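Local coordinates for protein poly(ADP-ribose) glycohydrolase (Thermomonospora curvata, PDB 3SIJ) that hydrolyses the ribose-ribose bonds of poly(ADP-ribose) as a microbial-type glycohydrolase with a macrodomain-like catalytic domain, at residues T41-P46 and S144-Y149. The protein carries 1 engineered substitution. Sequence-based numbering, arbitrary orientation.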
loop_
_atom_site.group_PDB
_atom_site.type_symbol
_atom_site.label_atom_id
_atom_site.label_comp_id
_atom_site.label_asym_id
_atom_site.label_seq_id
_atom_site.Cartn_x
_atom_site.Cartn_y
_atom_site.Cartn_z
ATOM N N THR A 41 10.424 -11.178 -1.264
ATOM C CA THR A 41 10.109 -10.109 -0.323
ATOM C C THR A 41 11.376 -9.646 0.397
ATOM O O THR A 41 12.166 -10.463 0.865
ATOM C CB THR A 41 9.045 -10.607 0.702
ATOM O OG1 THR A 41 7.821 -10.868 0.010
ATOM C CG2 THR A 41 8.790 -9.591 1.806
ATOM N N ARG A 42 11.556 -8.336 0.491
ATOM C CA ARG A 42 12.733 -7.764 1.133
ATOM C C ARG A 42 12.369 -6.701 2.166
ATOM O O ARG A 42 11.449 -5.917 1.982
ATOM C CB ARG A 42 13.693 -7.182 0.085
ATOM C CG ARG A 42 14.390 -8.264 -0.778
ATOM C CD ARG A 42 15.091 -9.327 0.081
ATOM N NE ARG A 42 15.771 -10.359 -0.715
ATOM C CZ ARG A 42 15.230 -11.523 -1.083
ATOM N NH1 ARG A 42 13.985 -11.836 -0.725
ATOM N NH2 ARG A 42 15.943 -12.387 -1.805
ATOM N N LEU A 43 13.101 -6.701 3.268
ATOM C CA LEU A 43 12.962 -5.665 4.277
ATOM C C LEU A 43 14.046 -4.632 4.029
ATOM O O LEU A 43 15.226 -4.974 3.938
ATOM C CB LEU A 43 13.117 -6.267 5.677
ATOM C CG LEU A 43 13.132 -5.252 6.838
ATOM C CD1 LEU A 43 11.900 -4.352 6.836
ATOM C CD2 LEU A 43 13.255 -5.975 8.194
ATOM N N TYR A 44 13.647 -3.370 3.901
ATOM C CA TYR A 44 14.598 -2.270 3.775
ATOM C C TYR A 44 14.640 -1.466 5.057
ATOM O O TYR A 44 13.618 -0.969 5.523
ATOM C CB TYR A 44 14.226 -1.328 2.622
ATOM C CG TYR A 44 14.543 -1.902 1.270
ATOM C CD1 TYR A 44 15.838 -1.876 0.770
ATOM C CD2 TYR A 44 13.561 -2.489 0.504
ATOM C CE1 TYR A 44 16.138 -2.420 -0.463
ATOM C CE2 TYR A 44 13.851 -3.034 -0.735
ATOM C CZ TYR A 44 15.137 -3.001 -1.210
ATOM O OH TYR A 44 15.423 -3.542 -2.441
ATOM N N ARG A 45 15.836 -1.326 5.610
ATOM C CA ARG A 45 16.035 -0.527 6.803
ATOM C C ARG A 45 16.156 0.940 6.404
ATOM O O ARG A 45 16.544 1.237 5.282
ATOM C CB ARG A 45 17.298 -0.976 7.533
ATOM C CG ARG A 45 17.195 -2.367 8.131
ATOM C CD ARG A 45 18.419 -2.684 8.984
ATOM N NE ARG A 45 18.304 -4.004 9.605
ATOM C CZ ARG A 45 18.739 -5.132 9.051
ATOM N NH1 ARG A 45 19.333 -5.107 7.865
ATOM N NH2 ARG A 45 18.587 -6.285 9.688
ATOM N N PRO A 46 15.816 1.855 7.322
ATOM C CA PRO A 46 15.818 3.290 7.011
ATOM C C PRO A 46 17.094 3.743 6.317
ATOM O O PRO A 46 17.025 4.459 5.322
ATOM C CB PRO A 46 15.702 3.937 8.388
ATOM C CG PRO A 46 14.901 2.947 9.177
ATOM C CD PRO A 46 15.300 1.585 8.675
ATOM N N SER A 144 8.769 4.233 11.869
ATOM C CA SER A 144 10.085 4.333 11.255
ATOM C C SER A 144 9.981 4.255 9.748
ATOM O O SER A 144 8.909 3.951 9.200
ATOM C CB SER A 144 10.979 3.184 11.723
ATOM O OG SER A 144 10.570 1.962 11.110
ATOM N N ASP A 145 11.116 4.477 9.093
ATOM C CA ASP A 145 11.184 4.437 7.642
ATOM C C ASP A 145 11.377 3.013 7.108
ATOM O O ASP A 145 11.632 2.850 5.916
ATOM C CB ASP A 145 12.329 5.317 7.121
ATOM C CG ASP A 145 12.107 6.817 7.369
ATOM O OD1 ASP A 145 10.964 7.252 7.622
ATOM O OD2 ASP A 145 13.104 7.566 7.287
ATOM N N HIS A 146 11.280 1.989 7.967
ATOM C CA HIS A 146 11.394 0.608 7.483
ATOM C C HIS A 146 10.361 0.375 6.395
ATOM O O HIS A 146 9.240 0.845 6.497
ATOM C CB HIS A 146 11.163 -0.428 8.595
ATOM C CG HIS A 146 12.305 -0.563 9.550
ATOM N ND1 HIS A 146 13.294 -1.514 9.404
ATOM C CD2 HIS A 146 12.613 0.131 10.671
ATOM C CE1 HIS A 146 14.163 -1.400 10.395
ATOM N NE2 HIS A 146 13.774 -0.406 11.175
ATOM N N LEU A 147 10.725 -0.376 5.368
ATOM C CA LEU A 147 9.793 -0.619 4.283
ATOM C C LEU A 147 9.921 -2.072 3.841
ATOM O O LEU A 147 11.036 -2.604 3.767
ATOM C CB LEU A 147 10.118 0.339 3.132
ATOM C CG LEU A 147 9.368 0.299 1.810
ATOM C CD1 LEU A 147 9.467 1.673 1.154
ATOM C CD2 LEU A 147 9.962 -0.761 0.917
ATOM N N ILE A 148 8.786 -2.713 3.567
ATOM C CA ILE A 148 8.800 -4.063 3.004
ATOM C C ILE A 148 8.430 -3.983 1.527
ATOM O O ILE A 148 7.413 -3.395 1.162
ATOM C CB ILE A 148 7.797 -5.007 3.725
ATOM C CG1 ILE A 148 8.194 -5.146 5.200
ATOM C CG2 ILE A 148 7.745 -6.397 3.054
ATOM C CD1 ILE A 148 7.079 -5.763 6.065
ATOM N N TYR A 149 9.274 -4.568 0.691
ATOM C CA TYR A 149 9.032 -4.595 -0.739
ATOM C C TYR A 149 8.566 -5.993 -1.110
ATOM O O TYR A 149 9.287 -6.969 -0.855
ATOM C CB TYR A 149 10.301 -4.276 -1.513
ATOM C CG TYR A 149 10.086 -4.438 -3.003
ATOM C CD1 TYR A 149 9.239 -3.575 -3.691
ATOM C CD2 TYR A 149 10.705 -5.467 -3.711
ATOM C CE1 TYR A 149 9.013 -3.723 -5.052
ATOM C CE2 TYR A 149 10.496 -5.622 -5.070
ATOM C CZ TYR A 149 9.649 -4.742 -5.734
ATOM O OH TYR A 149 9.433 -4.888 -7.086
#
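P46 lays its CD over one face of the H146 imidazole, 3.5 Å from the ring centroid and only 7° off the normal, a CH-pi contact. L43 CD1 meets the same ring at its edge, near the ring plane, while the aliphatic CG of R45 runs alongside the ring. H146 CG stands anti to its carbonyl carbon (chi1 -75°), which turns the ring's face to P46 CD. Replacing H146 by alanine would remove the ring and is likely to leave P46 CD without the flat face it rests on and to open a gap beside L43 CD1. The second flat group, the Y44 ring, takes Y149 CB at its edge, 3.8 Å from CE2, and L147 CD2 comes obliquely to its CD2 at 4.0 Å.

The backbones are joined by an antiparallel ladder. R42 and Y149 form one hydrogen-bonded pair and Y44 and L147 the next; the tightest link, Y44 N to L147 O at 2.7 Å, is nearly straight. Between them L43 and I148 make the non-hydrogen-bonded pair, CD1 to CG1 4.1 Å, and T41 CG2 touches I148 CG2 at 3.6 Å. Beyond the ladder, P46 CB rests on D145 CB.

Strand 42-44 is one of the two edge strands of the mixed sheet of this macrodomain-clan fold, and 147-157 joins it to 163-175, where I148 bonds to T174. Helix 129-138 covers the L43 and I148 face; on the other, L147 packs on helix 189-209, whose R199 and K202 form salt bridges with D145, and Y44 OH bonds to H210 just past that helix.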